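Local coordinates for laminin subunit ALPHA-1 (Mus musculus, PDB 2JD4), which forms part of the basement-membrane protein laminin-111, with its LG4-5 domains binding metal ions and providing sites for anchorage to the cell surface, at residues H82-L87 / R91-H96; I113-F118 / K134-D139; G103-V108 / P166-E171; H22-S27 / L144-L149. The protein carries 4 engineered substitutions. All blocks are in the same frame, centred on the assembly; numbering follows the deposited sequence.

Contact 1 of 4, residues H82-L87 / R91-H96; sequences HFMFDL and RTKVSH. With MG (magnesium ion), chain C.
F85 places CG between its backbone N and carbonyl carbon (chi1 57°), which stands the ring alongside T92; M84 has the same kind of first torsion (chi1 76°) and a bend at chi3 that draws its methyl beside K93 on the other surface of the hairpin. T92 CB lies over the face of the F85 ring, 4.0 Å from the centroid in a CH-pi contact, while T92 OG1 turns to the backbone N of V132. A serine in place of F85 would probably strip T92 of its aromatic cover and open a gap against A117. On the M84 side, SD comes to 3.3 Å from R91 CD, and M84 CE rests 3.7 Å from K93 CE; the guanidinium of R91 goes on to Y71 OH. Further along, H82 ND1 and S95 OG share a bent hydrogen bond of 3.0 Å, with the oxygen at the edge of the imidazole. Reciprocal backbone bonds join F83 with V94 and F85 with T92, the antiparallel hydrogen-bonded pairs of the ladder. Past the ladder, L87 O binds the magnesium ion at 2.3 Å. Strand 91-95 lies at one edge of its sheet within this chain; strand 80-86 separates it from strand 71-77, and the surface bearing F83, F85, T92 and V94 packs onto strands 116-121 and 124-130 across the laminin G beta sandwich.

Contact 2 of 4, residues I113-F118 / K134-D139; sequences IKRKAF and KATTLD. Engineered in segment 134-139: K134 (natural residue Asn). With MG (magnesium ion), chain C.
Beside the magnesium site at the rim of the laminin G domain, R115 reaches from a beta turn to the metal-binding loop and donates from NH2 to A135 O at 2.8 Å. The acceptor is met in its carbonyl plane, on a lone pair, but lies 20° out of the guanidinium plane, and the N-H...O angle is 146°. The same nitrogen passes 3.5 Å from T136 CA. Bends at chi2 and chi3 fold the arginine chain over to the loop, where NH1 makes a weak hydrogen bond to G133 O. Water lying in the guanidinium plane accepts from R115 NH2 and donates to K114 O, joining the arginine back to its own turn. That turn, I113 to K116, is type II' and links strands 106-113 and 116-121 as a hairpin. A leucine in place of R115 is likely to leave A135 O without this donor and the bridging water without one of its partners. Farther along the loop, T137 O binds the magnesium at 2.2 Å and D139 OD2 at 2.3 Å; D70, L87 and two waters complete six ligands. T137 OG1 stays in the second shell, donating to D139 OD2 at 2.7 Å on the syn side and accepting from one of the metal-bound waters.

Contact 3 of 4, residues G103-V108 / P166-E171; sequences GKWHTV and PACIGE
W105 and C168 meet through a sulfur-aromatic contact. C168 SG stands 4.7 Å from the centroid of the six-membered ring of W105, 71° off the ring normal, so the sulfur approaches obliquely and well away from the ring axis. It touches the far corner of the indole, where W105 CH2 lies 3.4 Å from C168 SG. CB of C168 points toward the segment bearing W105, and SG, anti to the backbone N (chi1 -179°), is carried to the ring. The same sulfur closes the disulfide to C193, so the tryptophan packs against a covalent cross-link.

Van der Waals contact with the backbone makes up the rest. W105 CZ3 is 3.8 Å from C168 O and 4.0 Å from G170 N, the latter near the plane of the indole at its edge. G170, having no side chain, brings bare main chain to this edge.

Polar bonds do not cross between the two segments; each is tied elsewhere. H106 has both ring nitrogens engaged, ND1 with D122 and NE2 with D102, while G170 O accepts from K181 NZ and P166 O from T53 OG1.

The alpha carbons of W105 and C168 are 9.0 Å apart, because strand 44-53 runs between the two segments and pairs antiparallel with strands 106-113 and 167-174. The indole spans this intervening strand, touching S50 and R52 on the way, while A167 contacts I51 and T53 and strand 167-174 pairs on its other side with the short strand 22-23.

Contact 4 of 4, residues H22-S27 / L144-L149; sequences HQFGLS and LYLGGL
F24 lays one face of its ring on the backbone of G147, and this is the tight part of the contact. G147 CA sits 4.0 Å from the ring centroid, 19° off the normal, in a CH-pi contact displaced toward the rim near CG and CD2. CG of the phenylalanine is anti to the carbonyl carbon (chi1 -61°), on a CB that already points at the other segment. Next to it F24 CE2 approaches L146 O to 3.3 Å, obliquely. The packing is slacker toward the leucine side chain, which crosses the phenylalanine at about a right angle and comes no nearer than 4.2 Å, from L146 CG to F24 CZ; I169 touches both. H22, partly exposed, turns its CB toward the other segment but makes no contact with it. No hydrogen bond runs directly between the segments, but S164 OG bonds to both G25 N and G147 O and so links them. The geometry probably calls for glycine under the ring: a CB on G147 would fall 2.3 Å from F24 CD2, a clash, and the positive phi of this residue favours glycine as well.

Contacts 1 and 2, with centres 11 Å apart, converge on one magnesium ion: L87 supplies a ligand from the first, T137 and D139 from the second, and two metal-bound waters belong to both. They also pack directly, L87 CD1 lying 3.6 Å from R115 NH2 and F85 CE2 3.6 Å from A117 CB. Contacts 3 and 4 form a second pair, 12 Å between centres, joined by probable backbone hydrogen bonds of 2.8 Å from I169 N to H22 O and from F24 N to A167 O. Contact 3 lies about 27 Å from contact 2, centre to centre, although strands 106-113 and 116-121 are neighbours; contacts 1 and 4 both reach the other sheet, their centres about 20 Å apart.

Contact 1 of 4, residues H82-L87 / R91-H96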
# COMPACT_ATOMS: atom_id res chain seq x y z
N HIS A 82 -1.41 -18.16 4.91
CA HIS A 82 -2.20 -19.30 4.41
C HIS A 82 -1.46 -19.94 3.24
O HIS A 82 -1.11 -19.26 2.27
CB HIS A 82 -3.58 -18.82 3.95
CG HIS A 82 -4.39 -18.16 5.02
ND1 HIS A 82 -5.14 -18.87 5.93
CD2 HIS A 82 -4.52 -16.86 5.36
CE1 HIS A 82 -5.71 -18.03 6.78
NE2 HIS A 82 -5.35 -16.80 6.45
N PHE A 83 -1.23 -21.25 3.33
CA PHE A 83 -0.53 -22.03 2.30
C PHE A 83 -1.49 -23.07 1.74
O PHE A 83 -2.03 -23.88 2.50
CB PHE A 83 0.70 -22.72 2.93
CG PHE A 83 1.35 -23.78 2.07
CD1 PHE A 83 1.63 -23.54 0.72
CD2 PHE A 83 1.72 -25.01 2.62
CE1 PHE A 83 2.29 -24.52 -0.06
CE2 PHE A 83 2.38 -25.98 1.85
CZ PHE A 83 2.66 -25.73 0.51
N MET A 84 -1.71 -23.06 0.43
CA MET A 84 -2.60 -24.05 -0.17
C MET A 84 -2.16 -24.48 -1.57
O MET A 84 -1.50 -23.73 -2.30
CB MET A 84 -4.04 -23.50 -0.23
CG MET A 84 -4.30 -22.47 -1.31
SD MET A 84 -6.06 -22.00 -1.38
CE MET A 84 -6.17 -20.89 0.02
N PHE A 85 -2.53 -25.70 -1.93
CA PHE A 85 -2.18 -26.26 -3.23
C PHE A 85 -3.22 -27.30 -3.64
O PHE A 85 -3.97 -27.80 -2.80
CB PHE A 85 -0.79 -26.90 -3.18
CG PHE A 85 -0.65 -27.97 -2.13
CD1 PHE A 85 -1.03 -29.29 -2.39
CD2 PHE A 85 -0.16 -27.66 -0.86
CE1 PHE A 85 -0.93 -30.28 -1.40
CE2 PHE A 85 -0.05 -28.64 0.13
CZ PHE A 85 -0.44 -29.95 -0.14
N ASP A 86 -3.26 -27.61 -4.93
CA ASP A 86 -4.19 -28.61 -5.47
C ASP A 86 -3.38 -29.45 -6.44
O ASP A 86 -2.80 -28.92 -7.39
CB ASP A 86 -5.33 -27.93 -6.22
CG ASP A 86 -6.51 -28.86 -6.49
OD1 ASP A 86 -6.28 -30.06 -6.77
OD2 ASP A 86 -7.67 -28.39 -6.44
N LEU A 87 -3.33 -30.76 -6.20
CA LEU A 87 -2.58 -31.67 -7.06
C LEU A 87 -3.37 -32.13 -8.28
O LEU A 87 -2.89 -32.96 -9.06
CB LEU A 87 -2.12 -32.89 -6.25
CG LEU A 87 -1.41 -32.60 -4.92
CD1 LEU A 87 -0.99 -33.92 -4.28
CD2 LEU A 87 -0.19 -31.72 -5.14
N ARG A 91 -8.14 -29.67 -3.03
CA ARG A 91 -7.28 -28.68 -2.41
C ARG A 91 -6.91 -28.99 -0.96
O ARG A 91 -7.74 -29.45 -0.17
CB ARG A 91 -7.94 -27.29 -2.48
CG ARG A 91 -7.15 -26.18 -1.82
CD ARG A 91 -7.54 -24.82 -2.38
NE ARG A 91 -8.85 -24.38 -1.92
CZ ARG A 91 -9.70 -23.66 -2.63
NH1 ARG A 91 -9.40 -23.28 -3.86
NH2 ARG A 91 -10.87 -23.32 -2.11
N THR A 92 -5.65 -28.75 -0.62
CA THR A 92 -5.16 -28.95 0.74
C THR A 92 -4.79 -27.55 1.24
O THR A 92 -4.18 -26.78 0.51
CB THR A 92 -3.90 -29.85 0.78
OG1 THR A 92 -4.21 -31.15 0.25
CG2 THR A 92 -3.40 -30.01 2.20
N LYS A 93 -5.18 -27.21 2.47
CA LYS A 93 -4.87 -25.89 3.01
C LYS A 93 -4.27 -25.94 4.40
O LYS A 93 -4.66 -26.76 5.23
CB LYS A 93 -6.13 -25.03 3.02
CG LYS A 93 -5.92 -23.62 3.55
CD LYS A 93 -7.14 -22.74 3.26
CE LYS A 93 -6.88 -21.29 3.65
NZ LYS A 93 -7.98 -20.39 3.21
N VAL A 94 -3.30 -25.06 4.66
CA VAL A 94 -2.65 -24.98 5.96
C VAL A 94 -2.59 -23.51 6.38
O VAL A 94 -2.35 -22.64 5.55
CB VAL A 94 -1.19 -25.50 5.92
CG1 VAL A 94 -0.70 -25.77 7.33
CG2 VAL A 94 -1.10 -26.75 5.05
N SER A 95 -2.80 -23.25 7.67
CA SER A 95 -2.74 -21.89 8.19
C SER A 95 -1.79 -21.85 9.37
O SER A 95 -1.48 -22.88 9.97
CB SER A 95 -4.14 -21.43 8.64
OG SER A 95 -5.03 -21.35 7.55
N HIS A 96 -1.30 -20.65 9.68
CA HIS A 96 -0.38 -20.48 10.80
C HIS A 96 -0.87 -19.28 11.61
O HIS A 96 -1.28 -18.26 11.04
CB HIS A 96 1.04 -20.24 10.29
CG HIS A 96 2.09 -20.35 11.35
ND1 HIS A 96 2.97 -21.41 11.43
CD2 HIS A 96 2.39 -19.53 12.39
CE1 HIS A 96 3.77 -21.24 12.46
NE2 HIS A 96 3.44 -20.11 13.06
MG MG C . -1.22 -33.25 -10.57
O HOH W 1 -2.81 -32.96 -12.26
O HOH W 2 -1.52 -35.47 -10.42

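Contact 2 of 4, residues I113-F118 / K134-D139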
# COMPACT_ATOMS: atom_id res chain seq x y z
N ILE A 113 5.20 -32.41 1.30
CA ILE A 113 6.09 -33.53 1.09
C ILE A 113 5.35 -34.85 1.33
O ILE A 113 4.79 -35.08 2.40
CB ILE A 113 7.35 -33.42 1.99
CG1 ILE A 113 8.34 -34.53 1.62
CG2 ILE A 113 6.96 -33.48 3.45
CD1 ILE A 113 9.69 -34.38 2.28
N LYS A 114 5.34 -35.69 0.30
CA LYS A 114 4.68 -36.99 0.35
C LYS A 114 3.16 -36.85 0.44
O LYS A 114 2.50 -36.47 -0.54
CB LYS A 114 5.20 -37.82 1.54
CG LYS A 114 6.69 -38.14 1.50
CD LYS A 114 7.09 -39.03 0.32
CE LYS A 114 7.17 -38.26 -1.00
NZ LYS A 114 7.67 -39.09 -2.13
N ARG A 115 2.61 -37.14 1.61
CA ARG A 115 1.17 -37.04 1.82
C ARG A 115 0.83 -36.06 2.93
O ARG A 115 -0.29 -36.05 3.44
CB ARG A 115 0.60 -38.42 2.16
CG ARG A 115 0.53 -39.39 0.99
CD ARG A 115 -0.73 -39.16 0.15
NE ARG A 115 -0.48 -38.37 -1.05
CZ ARG A 115 -1.44 -37.96 -1.88
NH1 ARG A 115 -2.71 -38.24 -1.61
NH2 ARG A 115 -1.13 -37.27 -2.97
N LYS A 116 1.80 -35.23 3.30
CA LYS A 116 1.60 -34.25 4.36
C LYS A 116 1.98 -32.84 3.90
O LYS A 116 2.62 -32.66 2.86
CB LYS A 116 2.44 -34.62 5.59
CG LYS A 116 1.93 -35.83 6.39
CD LYS A 116 1.99 -37.13 5.58
CE LYS A 116 3.42 -37.53 5.25
NZ LYS A 116 3.49 -38.75 4.39
N ALA A 117 1.57 -31.84 4.67
CA ALA A 117 1.87 -30.44 4.37
C ALA A 117 1.88 -29.66 5.68
O ALA A 117 1.08 -29.94 6.57
CB ALA A 117 0.83 -29.87 3.42
N PHE A 118 2.79 -28.70 5.80
CA PHE A 118 2.87 -27.89 7.01
C PHE A 118 3.58 -26.55 6.79
O PHE A 118 4.18 -26.33 5.73
CB PHE A 118 3.54 -28.69 8.13
CG PHE A 118 4.96 -29.09 7.83
CD1 PHE A 118 6.03 -28.32 8.28
CD2 PHE A 118 5.23 -30.25 7.11
CE1 PHE A 118 7.34 -28.69 8.00
CE2 PHE A 118 6.54 -30.63 6.82
CZ PHE A 118 7.60 -29.85 7.27
N LYS A 134 -6.94 -37.81 -4.60
CA LYS A 134 -6.30 -39.03 -5.06
C LYS A 134 -5.03 -38.73 -5.86
O LYS A 134 -4.09 -39.53 -5.84
CB LYS A 134 -7.27 -39.82 -5.94
CG LYS A 134 -8.53 -40.30 -5.23
CD LYS A 134 -9.33 -39.16 -4.61
CE LYS A 134 -9.76 -38.14 -5.65
NZ LYS A 134 -10.46 -36.98 -5.03
N ALA A 135 -5.02 -37.60 -6.55
CA ALA A 135 -3.86 -37.19 -7.35
C ALA A 135 -2.61 -37.29 -6.49
O ALA A 135 -2.67 -37.14 -5.27
CB ALA A 135 -4.04 -35.76 -7.85
N THR A 136 -1.46 -37.55 -7.11
CA THR A 136 -0.22 -37.70 -6.35
C THR A 136 0.89 -36.74 -6.74
O THR A 136 1.93 -36.72 -6.09
CB THR A 136 0.34 -39.13 -6.47
OG1 THR A 136 0.80 -39.36 -7.81
CG2 THR A 136 -0.73 -40.15 -6.12
N THR A 137 0.70 -35.94 -7.78
CA THR A 137 1.75 -35.03 -8.20
C THR A 137 1.33 -33.57 -8.41
O THR A 137 0.22 -33.29 -8.86
CB THR A 137 2.42 -35.52 -9.51
OG1 THR A 137 1.47 -35.49 -10.59
CG2 THR A 137 2.95 -36.94 -9.34
N LEU A 138 2.24 -32.66 -8.06
CA LEU A 138 2.01 -31.23 -8.26
C LEU A 138 2.67 -30.95 -9.59
O LEU A 138 3.90 -30.88 -9.69
CB LEU A 138 2.68 -30.40 -7.16
CG LEU A 138 2.71 -28.88 -7.36
CD1 LEU A 138 1.28 -28.31 -7.33
CD2 LEU A 138 3.56 -28.22 -6.28
N ASP A 139 1.85 -30.82 -10.63
CA ASP A 139 2.33 -30.57 -11.99
C ASP A 139 2.13 -29.12 -12.37
O ASP A 139 1.00 -28.70 -12.65
CB ASP A 139 1.57 -31.48 -12.96
CG ASP A 139 1.58 -32.93 -12.52
OD1 ASP A 139 2.63 -33.58 -12.65
OD2 ASP A 139 0.53 -33.41 -12.03
MG MG C . -1.22 -33.25 -10.57
O HOH W 3 1.99 -37.12 -3.63
O HOH W 2 -1.52 -35.47 -10.42
O HOH W 1 -2.81 -32.96 -12.26

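Contact 3 of 4, residues G103-V108 / P166-E171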
# COMPACT_ATOMS: atom_id res chain seq x y z
N GLY A 103 6.46 -5.33 10.95
CA GLY A 103 7.58 -4.59 10.39
C GLY A 103 8.95 -5.14 10.71
O GLY A 103 9.97 -4.50 10.44
N LYS A 104 9.00 -6.34 11.29
CA LYS A 104 10.28 -6.96 11.61
C LYS A 104 10.48 -8.16 10.69
O LYS A 104 9.51 -8.75 10.21
CB LYS A 104 10.30 -7.41 13.07
CG LYS A 104 10.27 -6.25 14.07
CD LYS A 104 10.21 -6.76 15.50
CE LYS A 104 10.33 -5.62 16.50
NZ LYS A 104 9.22 -4.65 16.40
N TRP A 105 11.73 -8.52 10.43
CA TRP A 105 12.03 -9.65 9.55
C TRP A 105 11.61 -10.99 10.14
O TRP A 105 11.84 -11.27 11.31
CB TRP A 105 13.53 -9.70 9.23
CG TRP A 105 13.97 -8.64 8.26
CD1 TRP A 105 14.59 -7.45 8.56
CD2 TRP A 105 13.81 -8.66 6.84
NE1 TRP A 105 14.83 -6.74 7.40
CE2 TRP A 105 14.36 -7.46 6.33
CE3 TRP A 105 13.26 -9.59 5.94
CZ2 TRP A 105 14.37 -7.16 4.97
CZ3 TRP A 105 13.26 -9.29 4.59
CH2 TRP A 105 13.82 -8.08 4.11
N HIS A 106 10.99 -11.82 9.30
CA HIS A 106 10.55 -13.15 9.71
C HIS A 106 11.02 -14.17 8.67
O HIS A 106 11.17 -13.84 7.49
CB HIS A 106 9.03 -13.21 9.78
CG HIS A 106 8.43 -12.27 10.77
ND1 HIS A 106 8.57 -12.42 12.13
CD2 HIS A 106 7.67 -11.15 10.60
CE1 HIS A 106 7.94 -11.44 12.76
NE2 HIS A 106 7.38 -10.66 11.85
N THR A 107 11.27 -15.40 9.11
CA THR A 107 11.66 -16.45 8.19
C THR A 107 10.41 -17.31 8.03
O THR A 107 9.73 -17.62 9.01
CB THR A 107 12.80 -17.31 8.76
OG1 THR A 107 12.37 -17.93 9.98
CG2 THR A 107 14.02 -16.44 9.04
N VAL A 108 10.09 -17.67 6.79
CA VAL A 108 8.89 -18.46 6.52
C VAL A 108 9.22 -19.69 5.69
O VAL A 108 10.05 -19.64 4.79
CB VAL A 108 7.85 -17.62 5.76
CG1 VAL A 108 6.67 -18.50 5.33
CG2 VAL A 108 7.37 -16.47 6.65
N PRO A 166 2.45 -5.85 -0.11
CA PRO A 166 3.28 -4.67 0.18
C PRO A 166 4.32 -5.10 1.21
O PRO A 166 4.09 -4.96 2.41
CB PRO A 166 2.28 -3.67 0.78
CG PRO A 166 0.94 -4.16 0.29
CD PRO A 166 1.09 -5.65 0.41
N ALA A 167 5.44 -5.63 0.74
CA ALA A 167 6.47 -6.10 1.65
C ALA A 167 7.82 -6.23 0.96
O ALA A 167 7.90 -6.25 -0.26
CB ALA A 167 6.08 -7.46 2.25
N CYS A 168 8.86 -6.35 1.78
CA CYS A 168 10.22 -6.53 1.30
C CYS A 168 10.51 -8.02 1.43
O CYS A 168 10.22 -8.62 2.46
CB CYS A 168 11.21 -5.75 2.16
SG CYS A 168 12.94 -5.93 1.59
N ILE A 169 11.08 -8.61 0.39
CA ILE A 169 11.40 -10.03 0.43
C ILE A 169 12.88 -10.23 0.13
O ILE A 169 13.41 -9.66 -0.82
CB ILE A 169 10.57 -10.82 -0.60
CG1 ILE A 169 9.08 -10.66 -0.29
CG2 ILE A 169 10.93 -12.30 -0.53
CD1 ILE A 169 8.17 -11.39 -1.28
N GLY A 170 13.55 -11.01 0.96
CA GLY A 170 14.96 -11.26 0.77
C GLY A 170 15.16 -12.45 -0.15
O GLY A 170 14.46 -12.61 -1.15
N GLU A 171 16.11 -13.31 0.21
CA GLU A 171 16.41 -14.48 -0.60
C GLU A 171 15.32 -15.55 -0.45
O GLU A 171 14.62 -15.60 0.56
CB GLU A 171 17.77 -15.07 -0.17
CG GLU A 171 18.96 -14.10 -0.28
CD GLU A 171 19.12 -13.50 -1.67
OE1 GLU A 171 18.80 -14.19 -2.66
OE2 GLU A 171 19.57 -12.34 -1.77

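Contact 4 of 4, residues H22-S27 / L144-L149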
# COMPACT_ATOMS: atom_id res chain seq x y z
N HIS A 22 13.99 -7.14 -2.35
CA HIS A 22 13.07 -6.43 -3.23
C HIS A 22 11.78 -6.01 -2.50
O HIS A 22 11.25 -6.76 -1.68
CB HIS A 22 12.72 -7.32 -4.43
CG HIS A 22 13.90 -7.70 -5.26
ND1 HIS A 22 14.36 -6.94 -6.31
CD2 HIS A 22 14.74 -8.76 -5.18
CE1 HIS A 22 15.42 -7.51 -6.85
NE2 HIS A 22 15.68 -8.62 -6.18
N GLN A 23 11.30 -4.81 -2.82
CA GLN A 23 10.07 -4.31 -2.22
C GLN A 23 8.94 -4.50 -3.24
O GLN A 23 9.07 -4.07 -4.38
CB GLN A 23 10.18 -2.81 -1.89
CG GLN A 23 8.91 -2.21 -1.28
CD GLN A 23 8.75 -2.54 0.20
OE1 GLN A 23 7.69 -2.32 0.78
NE2 GLN A 23 9.81 -3.06 0.81
N PHE A 24 7.86 -5.13 -2.82
CA PHE A 24 6.71 -5.35 -3.69
C PHE A 24 5.52 -4.52 -3.19
O PHE A 24 5.64 -3.78 -2.22
CB PHE A 24 6.35 -6.84 -3.74
CG PHE A 24 7.46 -7.71 -4.27
CD1 PHE A 24 8.43 -8.22 -3.41
CD2 PHE A 24 7.55 -8.00 -5.63
CE1 PHE A 24 9.48 -9.01 -3.90
CE2 PHE A 24 8.59 -8.78 -6.13
CZ PHE A 24 9.56 -9.29 -5.26
N GLY A 25 4.39 -4.65 -3.87
CA GLY A 25 3.21 -3.90 -3.46
C GLY A 25 3.17 -2.44 -3.87
O GLY A 25 2.24 -1.73 -3.49
N LEU A 26 4.14 -1.97 -4.65
CA LEU A 26 4.13 -0.57 -5.09
C LEU A 26 2.94 -0.37 -6.03
O LEU A 26 2.34 0.71 -6.07
CB LEU A 26 5.45 -0.22 -5.79
CG LEU A 26 6.66 -0.22 -4.85
CD1 LEU A 26 7.92 -0.15 -5.69
CD2 LEU A 26 6.59 0.96 -3.88
N SER A 27 2.61 -1.40 -6.80
CA SER A 27 1.45 -1.38 -7.68
C SER A 27 0.75 -2.70 -7.37
O SER A 27 1.33 -3.56 -6.71
CB SER A 27 1.85 -1.33 -9.16
OG SER A 27 2.13 -2.62 -9.65
N LEU A 144 8.10 -19.48 -11.14
CA LEU A 144 7.51 -19.08 -9.87
C LEU A 144 7.29 -17.58 -9.87
O LEU A 144 8.20 -16.82 -10.18
CB LEU A 144 8.40 -19.51 -8.70
CG LEU A 144 7.95 -19.09 -7.29
CD1 LEU A 144 8.29 -20.18 -6.27
CD2 LEU A 144 8.61 -17.79 -6.91
N TYR A 145 6.08 -17.16 -9.53
CA TYR A 145 5.76 -15.74 -9.46
C TYR A 145 5.95 -15.29 -8.02
O TYR A 145 5.32 -15.84 -7.11
CB TYR A 145 4.31 -15.49 -9.89
CG TYR A 145 4.04 -15.88 -11.32
CD1 TYR A 145 3.79 -17.21 -11.67
CD2 TYR A 145 4.07 -14.92 -12.34
CE1 TYR A 145 3.57 -17.57 -12.99
CE2 TYR A 145 3.85 -15.28 -13.66
CZ TYR A 145 3.60 -16.60 -13.99
OH TYR A 145 3.37 -16.95 -15.30
N LEU A 146 6.83 -14.32 -7.81
CA LEU A 146 7.15 -13.81 -6.48
C LEU A 146 6.63 -12.39 -6.20
O LEU A 146 6.84 -11.47 -6.99
CB LEU A 146 8.67 -13.84 -6.25
CG LEU A 146 9.17 -13.45 -4.85
CD1 LEU A 146 8.73 -14.52 -3.83
CD2 LEU A 146 10.70 -13.32 -4.86
N GLY A 147 5.94 -12.24 -5.07
CA GLY A 147 5.42 -10.95 -4.66
C GLY A 147 4.16 -10.44 -5.33
O GLY A 147 3.59 -9.44 -4.88
N GLY A 148 3.73 -11.10 -6.40
CA GLY A 148 2.53 -10.67 -7.10
C GLY A 148 2.42 -11.39 -8.44
O GLY A 148 3.17 -12.32 -8.70
N LEU A 149 1.49 -10.94 -9.28
CA LEU A 149 1.28 -11.55 -10.59
C LEU A 149 1.27 -10.50 -11.70
O LEU A 149 1.03 -9.31 -11.44
CB LEU A 149 -0.07 -12.30 -10.62
CG LEU A 149 -0.31 -13.40 -9.58
CD1 LEU A 149 -1.80 -13.77 -9.58
CD2 LEU A 149 0.57 -14.60 -9.88